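Local coordinates for protein transcription factor inhibitor I-kappa-B-beta (Mus musculus, PDB 1OY3) that inhibits the transcription factor NF-kappa-B by forming a complex with it and holding it in the cytoplasm, at residues Gln20-Pro23 with Phe24-Phe27; Met173-Leu176 with Leu177-Ala180; Arg235-Pro238 with Ile239-Arg242; Leu44-Ala48 with Leu49-Ala53; Asp146-Leu149 with Gln150-Ala153. One frame throughout, in Å; residues are numbered along the deposited sequence.

Contact 1: Gln20-Pro23 with Phe24-Phe27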
loop_
_atom_site.group_PDB
_atom_site.type_symbol
_atom_site.label_atom_id
_atom_site.label_comp_id
_atom_site.label_asym_id
_atom_site.label_seq_id
_atom_site.Cartn_x
_atom_site.Cartn_y
_atom_site.Cartn_z
ATOM N N GLN C 20 -22.996 13.362 -4.366
ATOM C CA GLN C 20 -22.716 14.714 -3.906
ATOM C C GLN C 20 -24.001 15.500 -3.664
ATOM O O GLN C 20 -24.164 16.617 -4.163
ATOM C CB GLN C 20 -21.854 15.428 -4.950
ATOM C CG GLN C 20 -20.493 14.780 -5.153
ATOM C CD GLN C 20 -19.747 15.325 -6.354
ATOM O OE1 GLN C 20 -19.445 16.517 -6.428
ATOM N NE2 GLN C 20 -19.444 14.449 -7.302
ATOM N N HIS C 21 -24.915 14.915 -2.899
ATOM C CA HIS C 21 -26.182 15.579 -2.607
ATOM C C HIS C 21 -26.193 16.075 -1.156
ATOM O O HIS C 21 -26.708 15.408 -0.258
ATOM C CB HIS C 21 -27.348 14.609 -2.844
ATOM C CG HIS C 21 -28.679 15.284 -2.968
ATOM N ND1 HIS C 21 -29.364 15.363 -4.160
ATOM C CD2 HIS C 21 -29.445 15.924 -2.052
ATOM C CE1 HIS C 21 -30.495 16.022 -3.975
ATOM N NE2 HIS C 21 -30.567 16.374 -2.703
ATOM N N GLU C 22 -25.614 17.249 -0.932
ATOM C CA GLU C 22 -25.550 17.815 0.410
ATOM C C GLU C 22 -26.890 17.829 1.136
ATOM O O GLU C 22 -26.978 17.419 2.295
ATOM C CB GLU C 22 -24.647 19.045 0.426
ATOM C CG GLU C 22 -23.260 18.758 -0.120
ATOM C CD GLU C 22 -22.404 17.961 0.845
ATOM O OE1 GLU C 22 -21.843 18.582 1.774
ATOM O OE2 GLU C 22 -22.288 16.722 0.675
ATOM N N PRO C 23 -27.951 18.316 0.470
ATOM C CA PRO C 23 -29.280 18.362 1.088
ATOM C C PRO C 23 -29.745 17.016 1.636
ATOM O O PRO C 23 -30.162 16.923 2.790
ATOM C CB PRO C 23 -30.159 18.873 -0.047
ATOM C CG PRO C 23 -29.232 19.838 -0.741
ATOM C CD PRO C 23 -27.956 19.020 -0.825
ATOM N N PHE C 24 -29.680 15.968 0.821
ATOM C CA PHE C 24 -30.102 14.657 1.294
ATOM C C PHE C 24 -29.120 14.166 2.352
ATOM O O PHE C 24 -29.522 13.526 3.326
ATOM C CB PHE C 24 -30.196 13.651 0.141
ATOM C CG PHE C 24 -30.933 12.383 0.505
ATOM C CD1 PHE C 24 -32.182 12.441 1.125
ATOM C CD2 PHE C 24 -30.383 11.131 0.227
ATOM C CE1 PHE C 24 -32.874 11.273 1.466
ATOM C CE2 PHE C 24 -31.065 9.957 0.562
ATOM C CZ PHE C 24 -32.315 10.030 1.183
ATOM N N LEU C 25 -27.835 14.468 2.168
ATOM C CA LEU C 25 -26.835 14.060 3.149
ATOM C C LEU C 25 -27.260 14.603 4.500
ATOM O O LEU C 25 -27.343 13.857 5.475
ATOM C CB LEU C 25 -25.448 14.609 2.808
ATOM C CG LEU C 25 -24.436 14.419 3.951
ATOM C CD1 LEU C 25 -24.369 12.952 4.342
ATOM C CD2 LEU C 25 -23.058 14.924 3.540
ATOM N N ASP C 26 -27.550 15.902 4.544
ATOM C CA ASP C 26 -27.972 16.555 5.784
ATOM C C ASP C 26 -29.153 15.824 6.401
ATOM O O ASP C 26 -29.199 15.598 7.617
ATOM C CB ASP C 26 -28.346 18.016 5.515
ATOM C CG ASP C 26 -27.135 18.883 5.217
ATOM O OD1 ASP C 26 -27.320 20.083 4.922
ATOM O OD2 ASP C 26 -25.996 18.369 5.282
ATOM N N PHE C 27 -30.108 15.448 5.556
ATOM C CA PHE C 27 -31.286 14.723 6.018
ATOM C C PHE C 27 -30.849 13.432 6.710
ATOM O O PHE C 27 -31.140 13.220 7.887
ATOM C CB PHE C 27 -32.192 14.395 4.829
ATOM C CG PHE C 27 -33.387 13.562 5.186
ATOM C CD1 PHE C 27 -34.400 14.080 5.984
ATOM C CD2 PHE C 27 -33.504 12.259 4.715
ATOM C CE1 PHE C 27 -35.516 13.309 6.307
ATOM C CE2 PHE C 27 -34.614 11.481 5.033
ATOM C CZ PHE C 27 -35.622 12.007 5.830
#
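The His21 ring comes edge-on to Phe24, with the backbone N of Phe24 lying at that edge in the plane of the imidazole. The approach is modelled uncomfortably close at CD2, so nothing should be read into its length. His21 is the N-cap of helix 22-32, within the first ankyrin repeat, and Gln20, just past the end of the preceding helix, closes it in a Schellman motif, so this is the tight turn between the two antiparallel helices of the repeat. The His21 side chain reaches Phe24 because CG stands opposite the backbone N (chi1 -163°), which swings the imidazole onto the first turn. The Phe24 ring is directed out of the turn and meets aromatic side chains of another protein chain in the complex, one of them edge-to-face. Phe27, nearly one turn on, also points its ring outward, to an edge-to-face contact with Phe31 and to the same partner protein. Behind the rings the first turn closes through Leu25 N to His21 O at 2.8 Å and Asp26 N to Glu22 O at 2.8 Å, both nearly straight, followed by Phe27 N to Pro23 O at 3.1 Å. Pro23 fits here because an N-H in the first turn of a helix has no helical acceptor to reach. One turn apart on the same side of the helix, Glu22 OE1 and Asp26 OD2 stand 5.4 Å from each other, and Lys63 of helix 58-66 forms a salt bridge to each, which should ease their mutual repulsion. Glu22 bends at chi2 (-74°) and runs alongside Leu25, leaving OE2 3.5 Å from Leu25 CD2.

Contact 2: Met173-Leu176 with Leu177-Ala180; sequences MVRL and LRDA
Helix 171-180 is the second helix of the fourth ankyrin repeat, and along it the aliphatic part of Arg175 covers one face of the Arg178 guanidinium, with Arg175 CG 3.7 Å from Arg178 NH2. The two side chains run alongside each other in the same direction, their guanidinium planes 57° apart, and both rest on Leu210 of helix 205-213; Arg175 NE pairs separately with Glu172. Arg178 bends at chi3 (66°), which turns the guanidinium toward Asp179, the next residue. The two form a side-on salt bridge, NE donating to Asp179 OD2 at 2.7 Å and NH2 to the same oxygen at 3.0 Å, both from one face of the carboxylate plane. This grip, nearly in the guanidinium plane, fixes the rotation of the group. Elsewhere on the helix Met173 CG lies 4.3 Å from Leu177 CD1, and both side chains pack on Ala165 of helix 161-167. The backbone beneath is regular, with Leu177 N to Met173 O at 3.0 Å and Asp179 N to Arg175 O at 2.9 Å, while the last bond, Ala180 N to Leu176 O, is more bent (134°). A helix seated by apolar side chains on its partner, with neighbouring helices at its flanks, is typical of the stacked antiparallel pairs of ankyrin repeats.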
loop_
_atom_site.group_PDB
_atom_site.type_symbol
_atom_site.label_atom_id
_atom_site.label_comp_id
_atom_site.label_asym_id
_atom_site.label_seq_id
_atom_site.Cartn_x
_atom_site.Cartn_y
_atom_site.Cartn_z
ATOM N N MET C 173 1.129 17.846 2.005
ATOM C CA MET C 173 0.576 16.863 2.940
ATOM C C MET C 173 1.602 16.487 4.006
ATOM O O MET C 173 1.246 16.258 5.161
ATOM C CB MET C 173 0.107 15.594 2.220
ATOM C CG MET C 173 -0.695 14.660 3.157
ATOM S SD MET C 173 -2.297 15.384 3.684
ATOM C CE MET C 173 -3.292 14.913 2.232
ATOM N N VAL C 174 2.871 16.427 3.614
ATOM C CA VAL C 174 3.933 16.098 4.559
ATOM C C VAL C 174 3.950 17.177 5.645
ATOM O O VAL C 174 4.085 16.878 6.832
ATOM C CB VAL C 174 5.317 16.046 3.857
ATOM C CG1 VAL C 174 6.443 15.917 4.890
ATOM C CG2 VAL C 174 5.362 14.875 2.905
ATOM N N ARG C 175 3.798 18.432 5.234
ATOM C CA ARG C 175 3.786 19.540 6.185
ATOM C C ARG C 175 2.669 19.398 7.225
ATOM O O ARG C 175 2.914 19.550 8.424
ATOM C CB ARG C 175 3.679 20.879 5.438
ATOM C CG ARG C 175 5.029 21.389 4.929
ATOM C CD ARG C 175 4.948 22.789 4.361
ATOM N NE ARG C 175 4.436 22.799 2.998
ATOM C CZ ARG C 175 5.202 22.877 1.914
ATOM N NH1 ARG C 175 6.524 22.961 2.040
ATOM N NH2 ARG C 175 4.649 22.855 0.706
ATOM N N LEU C 176 1.454 19.104 6.766
ATOM C CA LEU C 176 0.314 18.917 7.661
ATOM C C LEU C 176 0.558 17.758 8.623
ATOM O O LEU C 176 0.273 17.851 9.819
ATOM C CB LEU C 176 -0.960 18.643 6.856
ATOM C CG LEU C 176 -1.801 19.830 6.379
ATOM C CD1 LEU C 176 -0.935 21.054 6.118
ATOM C CD2 LEU C 176 -2.553 19.406 5.127
ATOM N N LEU C 177 1.075 16.654 8.094
ATOM C CA LEU C 177 1.367 15.502 8.930
ATOM C C LEU C 177 2.444 15.841 9.966
ATOM O O LEU C 177 2.311 15.502 11.140
ATOM C CB LEU C 177 1.805 14.320 8.062
ATOM C CG LEU C 177 0.661 13.753 7.204
ATOM C CD1 LEU C 177 1.160 12.545 6.429
ATOM C CD2 LEU C 177 -0.527 13.374 8.100
ATOM N N ARG C 178 3.508 16.506 9.519
ATOM C CA ARG C 178 4.591 16.896 10.414
ATOM C C ARG C 178 4.020 17.709 11.576
ATOM O O ARG C 178 4.138 17.323 12.741
ATOM C CB ARG C 178 5.618 17.735 9.652
ATOM C CG ARG C 178 6.674 18.396 10.536
ATOM C CD ARG C 178 7.361 19.511 9.788
ATOM N NE ARG C 178 6.437 20.605 9.499
ATOM C CZ ARG C 178 6.629 21.532 8.568
ATOM N NH1 ARG C 178 7.718 21.509 7.816
ATOM N NH2 ARG C 178 5.731 22.493 8.392
ATOM N N ASP C 179 3.378 18.827 11.244
ATOM C CA ASP C 179 2.784 19.695 12.248
ATOM C C ASP C 179 1.790 18.931 13.125
ATOM O O ASP C 179 1.605 19.271 14.295
ATOM C CB ASP C 179 2.088 20.886 11.571
ATOM C CG ASP C 179 3.059 21.763 10.767
ATOM O OD1 ASP C 179 2.592 22.690 10.077
ATOM O OD2 ASP C 179 4.288 21.535 10.823
ATOM N N ALA C 180 1.154 17.902 12.569
ATOM C CA ALA C 180 0.183 17.110 13.333
ATOM C C ALA C 180 0.884 16.194 14.342
ATOM O O ALA C 180 0.245 15.620 15.237
ATOM C CB ALA C 180 -0.686 16.283 12.389
#

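Contact 3: Arg235-Pro238 with Ile239-Arg242; sequences RPNP and ILAR
Pro238 O is the polar hub of this turn. It accepts the N-H of Arg242 at 3.2 Å in a nearly straight bond (172°), and it also takes a weak, strongly bent bond from Ala241 N. The same oxygen has Arg242 CG beside it, 3.2 Å away, so the root of the arginine side chain covers the carbonyl that its own backbone binds. From there the chain stays extended from CG to NE and runs back along the proline, until Arg242 NH2 lies 3.7 Å from Pro238 CB. The guanidinium meets that carbon obliquely. Before the proline, Asn237 has its CG opposite the backbone N (chi1 -172°), which carries the amide group toward Ile239, two residues on, with Asn237 CG 3.8 Å from Ile239 CG1. Asn237 CB, on the inner side, comes to 4.2 Å from Leu240 CD1. Further out, the Asn237 backbone N-H is taken by the side-chain oxygen of Gln203. Leu240 is buried against Ala205 and Leu208 of helix 205-213, where Ile239 also rests on Ala205, so the turn is anchored on its inner side while Pro238 and Arg242 stay exposed. This is the short link between the two helices of the sixth ankyrin repeat, with a proline in the opening turn of the second, a position where its missing N-H costs no helical bond.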
loop_
_atom_site.group_PDB
_atom_site.type_symbol
_atom_site.label_atom_id
_atom_site.label_comp_id
_atom_site.label_asym_id
_atom_site.label_seq_id
_atom_site.Cartn_x
_atom_site.Cartn_y
_atom_site.Cartn_z
ATOM N N ARG C 235 21.095 6.855 -6.955
ATOM C CA ARG C 235 19.994 7.504 -7.652
ATOM C C ARG C 235 20.571 8.577 -8.577
ATOM O O ARG C 235 21.705 9.020 -8.392
ATOM C CB ARG C 235 19.036 8.138 -6.636
ATOM C CG ARG C 235 18.578 7.194 -5.512
ATOM C CD ARG C 235 17.494 6.210 -5.953
ATOM N NE ARG C 235 17.258 5.181 -4.940
ATOM C CZ ARG C 235 16.232 4.331 -4.950
ATOM N NH1 ARG C 235 15.325 4.382 -5.920
ATOM N NH2 ARG C 235 16.120 3.413 -3.999
ATOM N N PRO C 236 19.796 9.007 -9.586
ATOM C CA PRO C 236 20.232 10.027 -10.544
ATOM C C PRO C 236 20.306 11.472 -10.040
ATOM O O PRO C 236 21.374 12.085 -10.079
ATOM C CB PRO C 236 19.237 9.863 -11.686
ATOM C CG PRO C 236 17.991 9.471 -10.971
ATOM C CD PRO C 236 18.494 8.442 -9.985
ATOM N N ASN C 237 19.180 12.011 -9.575
ATOM C CA ASN C 237 19.118 13.393 -9.087
ATOM C C ASN C 237 20.150 13.697 -7.995
ATOM O O ASN C 237 20.050 13.210 -6.869
ATOM C CB ASN C 237 17.710 13.699 -8.575
ATOM C CG ASN C 237 17.517 15.163 -8.238
ATOM O OD1 ASN C 237 16.434 15.577 -7.828
ATOM N ND2 ASN C 237 18.567 15.957 -8.412
ATOM N N PRO C 238 21.152 14.535 -8.321
ATOM C CA PRO C 238 22.234 14.935 -7.411
ATOM C C PRO C 238 21.779 15.735 -6.196
ATOM O O PRO C 238 22.393 15.666 -5.136
ATOM C CB PRO C 238 23.159 15.761 -8.310
ATOM C CG PRO C 238 22.824 15.289 -9.706
ATOM C CD PRO C 238 21.334 15.155 -9.644
ATOM N N ILE C 239 20.705 16.498 -6.365
ATOM C CA ILE C 239 20.175 17.329 -5.294
ATOM C C ILE C 239 19.999 16.554 -3.997
ATOM O O ILE C 239 20.421 17.007 -2.932
ATOM C CB ILE C 239 18.810 17.924 -5.676
ATOM C CG1 ILE C 239 18.885 18.556 -7.068
ATOM C CG2 ILE C 239 18.392 18.960 -4.641
ATOM C CD1 ILE C 239 19.913 19.653 -7.202
ATOM N N LEU C 240 19.375 15.386 -4.103
ATOM C CA LEU C 240 19.101 14.525 -2.952
ATOM C C LEU C 240 20.322 14.236 -2.093
ATOM O O LEU C 240 20.256 14.329 -0.869
ATOM C CB LEU C 240 18.479 13.212 -3.429
ATOM C CG LEU C 240 17.152 13.377 -4.174
ATOM C CD1 LEU C 240 16.736 12.050 -4.787
ATOM C CD2 LEU C 240 16.089 13.881 -3.215
ATOM N N ALA C 241 21.431 13.885 -2.736
ATOM C CA ALA C 241 22.663 13.593 -2.020
ATOM C C ALA C 241 23.174 14.868 -1.338
ATOM O O ALA C 241 23.556 14.848 -0.168
ATOM C CB ALA C 241 23.706 13.058 -2.987
ATOM N N ARG C 242 23.165 15.973 -2.079
ATOM C CA ARG C 242 23.615 17.260 -1.558
ATOM C C ARG C 242 22.889 17.583 -0.257
ATOM O O ARG C 242 23.522 17.868 0.762
ATOM C CB ARG C 242 23.350 18.366 -2.581
ATOM C CG ARG C 242 24.005 18.140 -3.942
ATOM C CD ARG C 242 23.578 19.210 -4.947
ATOM N NE ARG C 242 24.109 18.964 -6.286
ATOM C CZ ARG C 242 23.723 19.620 -7.377
ATOM N NH1 ARG C 242 22.799 20.568 -7.297
ATOM N NH2 ARG C 242 24.255 19.324 -8.555
#

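Contact 4: Leu44-Ala48 with Leu49-Ala53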
loop_
_atom_site.group_PDB
_atom_site.type_symbol
_atom_site.label_atom_id
_atom_site.label_comp_id
_atom_site.label_asym_id
_atom_site.label_seq_id
_atom_site.Cartn_x
_atom_site.Cartn_y
_atom_site.Cartn_z
ATOM N N LEU C 44 -16.370 -2.672 -0.771
ATOM C CA LEU C 44 -14.961 -2.337 -0.956
ATOM C C LEU C 44 -14.396 -1.984 0.423
ATOM O O LEU C 44 -13.245 -1.583 0.557
ATOM C CB LEU C 44 -14.815 -1.158 -1.925
ATOM C CG LEU C 44 -15.197 -1.465 -3.378
ATOM C CD1 LEU C 44 -15.278 -0.176 -4.201
ATOM C CD2 LEU C 44 -14.168 -2.427 -3.970
ATOM N N GLY C 45 -15.220 -2.168 1.452
ATOM C CA GLY C 45 -14.809 -1.872 2.814
ATOM C C GLY C 45 -14.842 -0.387 3.124
ATOM O O GLY C 45 -14.385 0.053 4.178
ATOM N N GLN C 46 -15.391 0.391 2.202
ATOM C CA GLN C 46 -15.463 1.834 2.376
ATOM C C GLN C 46 -16.680 2.307 3.155
ATOM O O GLN C 46 -17.772 1.756 3.029
ATOM C CB GLN C 46 -15.484 2.516 1.014
ATOM C CG GLN C 46 -14.301 2.218 0.124
ATOM C CD GLN C 46 -14.562 2.660 -1.300
ATOM O OE1 GLN C 46 -13.631 2.923 -2.076
ATOM N NE2 GLN C 46 -15.837 2.725 -1.663
ATOM N N THR C 47 -16.484 3.340 3.964
ATOM C CA THR C 47 -17.582 3.927 4.724
ATOM C C THR C 47 -17.907 5.210 3.966
ATOM O O THR C 47 -17.283 5.504 2.941
ATOM C CB THR C 47 -17.145 4.286 6.152
ATOM O OG1 THR C 47 -16.061 5.223 6.094
ATOM C CG2 THR C 47 -16.697 3.031 6.901
ATOM N N ALA C 48 -18.873 5.979 4.450
ATOM C CA ALA C 48 -19.219 7.234 3.793
ATOM C C ALA C 48 -18.039 8.202 3.908
ATOM O O ALA C 48 -17.779 8.994 2.998
ATOM C CB ALA C 48 -20.454 7.837 4.444
ATOM N N LEU C 49 -17.329 8.130 5.034
ATOM C CA LEU C 49 -16.177 9.004 5.279
ATOM C C LEU C 49 -15.132 8.739 4.204
ATOM O O LEU C 49 -14.620 9.660 3.593
ATOM C CB LEU C 49 -15.554 8.716 6.656
ATOM C CG LEU C 49 -15.053 9.873 7.528
ATOM C CD1 LEU C 49 -13.824 9.429 8.332
ATOM C CD2 LEU C 49 -14.724 11.063 6.670
ATOM N N HIS C 50 -14.817 7.463 3.992
ATOM C CA HIS C 50 -13.833 7.055 2.989
ATOM C C HIS C 50 -14.184 7.661 1.638
ATOM O O HIS C 50 -13.327 8.189 0.926
ATOM C CB HIS C 50 -13.813 5.532 2.827
ATOM C CG HIS C 50 -13.161 4.793 3.951
ATOM N ND1 HIS C 50 -13.791 3.765 4.626
ATOM C CD2 HIS C 50 -11.912 4.869 4.465
ATOM C CE1 HIS C 50 -12.956 3.239 5.503
ATOM N NE2 HIS C 50 -11.808 3.891 5.426
ATOM N N LEU C 51 -15.454 7.558 1.274
ATOM C CA LEU C 51 -15.902 8.097 -0.000
ATOM C C LEU C 51 -15.681 9.602 -0.073
ATOM O O LEU C 51 -15.201 10.111 -1.077
ATOM C CB LEU C 51 -17.386 7.769 -0.209
ATOM C CG LEU C 51 -17.634 6.269 -0.378
ATOM C CD1 LEU C 51 -19.136 5.973 -0.428
ATOM C CD2 LEU C 51 -16.933 5.792 -1.638
ATOM N N ALA C 52 -16.031 10.303 0.999
ATOM C CA ALA C 52 -15.893 11.750 1.059
ATOM C C ALA C 52 -14.416 12.137 0.931
ATOM O O ALA C 52 -14.077 13.117 0.255
ATOM C CB ALA C 52 -16.469 12.271 2.385
ATOM N N ALA C 53 -13.550 11.356 1.571
ATOM C CA ALA C 53 -12.111 11.612 1.526
ATOM C C ALA C 53 -11.551 11.458 0.112
ATOM O O ALA C 53 -10.756 12.280 -0.348
ATOM C CB ALA C 53 -11.382 10.672 2.476
#
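The chain runs extended through Gln46 and Thr47 and then drops into helix 48-55, whose first bonds are Leu51 N to Thr47 O at 3.2 Å and Ala52 N to Ala48 O at 3.0 Å. Thr47, the N-cap, and His50 grip each other in both directions. Thr47 N donates to His50 ND1 at 2.8 Å, entering only 3° from the imidazole plane, and His50 N returns a weak bond to Thr47 OG1 at 3.3 Å. Together they make a capping box. The threonine hydroxyl can answer because chi1 (59°) puts OG1 between the backbone N and the carbonyl carbon, over the open end of the helix. Thr47-Ala48-Leu49-His50 is this repeat's version of the Thr-Pro-Leu-His signature that starts the first helix of an ankyrin repeat. Gln46 flanks the box: its CB is 3.9 Å from His50 CB, and its extended chain crosses Leu51 at about a right angle, with Gln46 CD 3.9 Å from Leu51 CD2. Leu51 goes on to pack against His14, Val17 and Ile18 of helix 12-18, whereas Leu49 and Ala52 both touch Val61 of helix 58-66. Neighbouring repeats are linked by His14 NE2 of the first to Gln46 O and, weakly, by His50 NE2 to His79 O of the third; a weak bond to Val73 O stays within the second. With ND1 accepting from a backbone N-H and NE2 facing carbonyl oxygens, His50 is probably neutral with its proton on NE2, which would also fix the orientation of the ring.

Contact 5: Asp146-Leu149 with Gln150-Ala153; sequences DWRL and QLEA
Trp147 O is held by two donors from Gln150, one from the backbone and one from the side chain, in the loop joining the third and fourth ankyrin repeats. A 3-10 turn over residues 147-149 leads here into a type I beta turn from Gln150 to Ala153. Gln150 NE2 reaches Trp147 O at 2.9 Å, in the carbonyl plane on a lone pair, while Gln150 N comes at 3.2 Å from above that plane. The glutamine side chain starts beside its own backbone N (chi1 -66°) and runs back past the carbonyl, so the amide returns to the residue three earlier. NE2 also donates to Leu97 O, which ties the loop to the end of helix 91-97, in the third repeat. Leu151 N follows with a bond to Arg148 O at 3.1 Å, and Leu151 CG rests 3.5 Å from that same oxygen. Upstream, Asp146 makes an Asx turn at the start of the 3-10 turn: its OD2 accepts Arg148 N at 3.2 Å, steeply above the carboxylate plane. The Trp147 side chain packs on Tyr65 and Pro100, and Arg148 CG sits 3.5 Å above the plane of the Trp147 indole, toward its rim.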
loop_
_atom_site.group_PDB
_atom_site.type_symbol
_atom_site.label_atom_id
_atom_site.label_comp_id
_atom_site.label_asym_id
_atom_site.label_seq_id
_atom_site.Cartn_x
_atom_site.Cartn_y
_atom_site.Cartn_z
ATOM N N ASP C 146 -8.609 10.127 21.006
ATOM C CA ASP C 146 -7.403 10.811 20.563
ATOM C C ASP C 146 -7.334 10.773 19.034
ATOM O O ASP C 146 -6.992 9.749 18.451
ATOM C CB ASP C 146 -6.187 10.100 21.159
ATOM C CG ASP C 146 -4.892 10.823 20.886
ATOM O OD1 ASP C 146 -3.822 10.249 21.183
ATOM O OD2 ASP C 146 -4.946 11.963 20.383
ATOM N N TRP C 147 -7.668 11.887 18.390
ATOM C CA TRP C 147 -7.639 11.960 16.934
ATOM C C TRP C 147 -6.253 11.648 16.379
ATOM O O TRP C 147 -6.117 11.327 15.203
ATOM C CB TRP C 147 -8.065 13.349 16.454
ATOM C CG TRP C 147 -7.181 14.461 16.944
ATOM C CD1 TRP C 147 -7.335 15.185 18.092
ATOM C CD2 TRP C 147 -5.980 14.946 16.323
ATOM N NE1 TRP C 147 -6.306 16.090 18.226
ATOM C CE2 TRP C 147 -5.460 15.963 17.156
ATOM C CE3 TRP C 147 -5.294 14.619 15.147
ATOM C CZ2 TRP C 147 -4.281 16.655 16.847
ATOM C CZ3 TRP C 147 -4.121 15.311 14.837
ATOM C CH2 TRP C 147 -3.628 16.312 15.683
ATOM N N ARG C 148 -5.229 11.746 17.226
ATOM C CA ARG C 148 -3.853 11.481 16.808
ATOM C C ARG C 148 -3.559 10.005 16.511
ATOM O O ARG C 148 -2.504 9.670 15.973
ATOM C CB ARG C 148 -2.872 11.998 17.867
ATOM C CG ARG C 148 -2.746 13.513 17.926
ATOM C CD ARG C 148 -1.523 13.913 18.758
ATOM N NE ARG C 148 -1.132 15.306 18.551
ATOM C CZ ARG C 148 -1.817 16.355 18.999
ATOM N NH1 ARG C 148 -2.935 16.173 19.691
ATOM N NH2 ARG C 148 -1.389 17.590 18.751
ATOM N N LEU C 149 -4.488 9.127 16.868
ATOM C CA LEU C 149 -4.320 7.707 16.605
ATOM C C LEU C 149 -4.404 7.463 15.094
ATOM O O LEU C 149 -4.122 6.365 14.629
ATOM C CB LEU C 149 -5.399 6.893 17.327
ATOM C CG LEU C 149 -5.435 7.062 18.851
ATOM C CD1 LEU C 149 -6.659 6.361 19.427
ATOM C CD2 LEU C 149 -4.156 6.506 19.458
ATOM N N GLN C 150 -4.800 8.487 14.336
ATOM C CA GLN C 150 -4.904 8.367 12.877
ATOM C C GLN C 150 -3.515 8.451 12.239
ATOM O O GLN C 150 -3.242 7.833 11.200
ATOM C CB GLN C 150 -5.749 9.504 12.298
ATOM C CG GLN C 150 -7.221 9.511 12.689
ATOM C CD GLN C 150 -7.926 10.794 12.239
ATOM O OE1 GLN C 150 -8.193 10.988 11.050
ATOM N NE2 GLN C 150 -8.206 11.683 13.188
ATOM N N LEU C 151 -2.644 9.212 12.885
ATOM C CA LEU C 151 -1.298 9.458 12.407
ATOM C C LEU C 151 -0.435 8.233 12.228
ATOM O O LEU C 151 0.402 8.182 11.336
ATOM C CB LEU C 151 -0.580 10.439 13.345
ATOM C CG LEU C 151 -1.202 11.828 13.491
ATOM C CD1 LEU C 151 -0.332 12.655 14.441
ATOM C CD2 LEU C 151 -1.316 12.503 12.120
ATOM N N GLU C 152 -0.615 7.248 13.087
ATOM C CA GLU C 152 0.206 6.061 12.977
ATOM C C GLU C 152 -0.583 4.821 12.555
ATOM O O GLU C 152 -0.098 3.699 12.665
ATOM C CB GLU C 152 0.960 5.852 14.291
ATOM C CG GLU C 152 1.856 7.057 14.625
ATOM C CD GLU C 152 2.859 7.363 13.516
ATOM O OE1 GLU C 152 3.111 8.561 13.237
ATOM O OE2 GLU C 152 3.402 6.402 12.930
ATOM N N ALA C 153 -1.794 5.038 12.048
ATOM C CA ALA C 153 -2.611 3.929 11.572
ATOM C C ALA C 153 -1.864 3.341 10.370
ATOM O O ALA C 153 -1.362 4.077 9.523
ATOM C CB ALA C 153 -3.999 4.427 11.146
#

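Overall arrangement
The five contacts sample one elongated ankyrin stack. Contacts 1 and 3 start second helices near its two ends, their centres about 49 Å apart. Both place a proline in the opening turn, but contact 1 gives aromatic rings to the partner protein, whereas contact 3 is a surface turn. Contact 4, the buried one, begins a first helix and relies on a polar capping box instead. Contacts 2 and 5 are partly buried and are the one pair that touch: Leu177 CD2 packs on Leu151 CD2 at 4.2 Å, seating the linker loop against a helix of the fourth repeat. Contacts 3 and 5 each centre on a carbonyl shared by two donors.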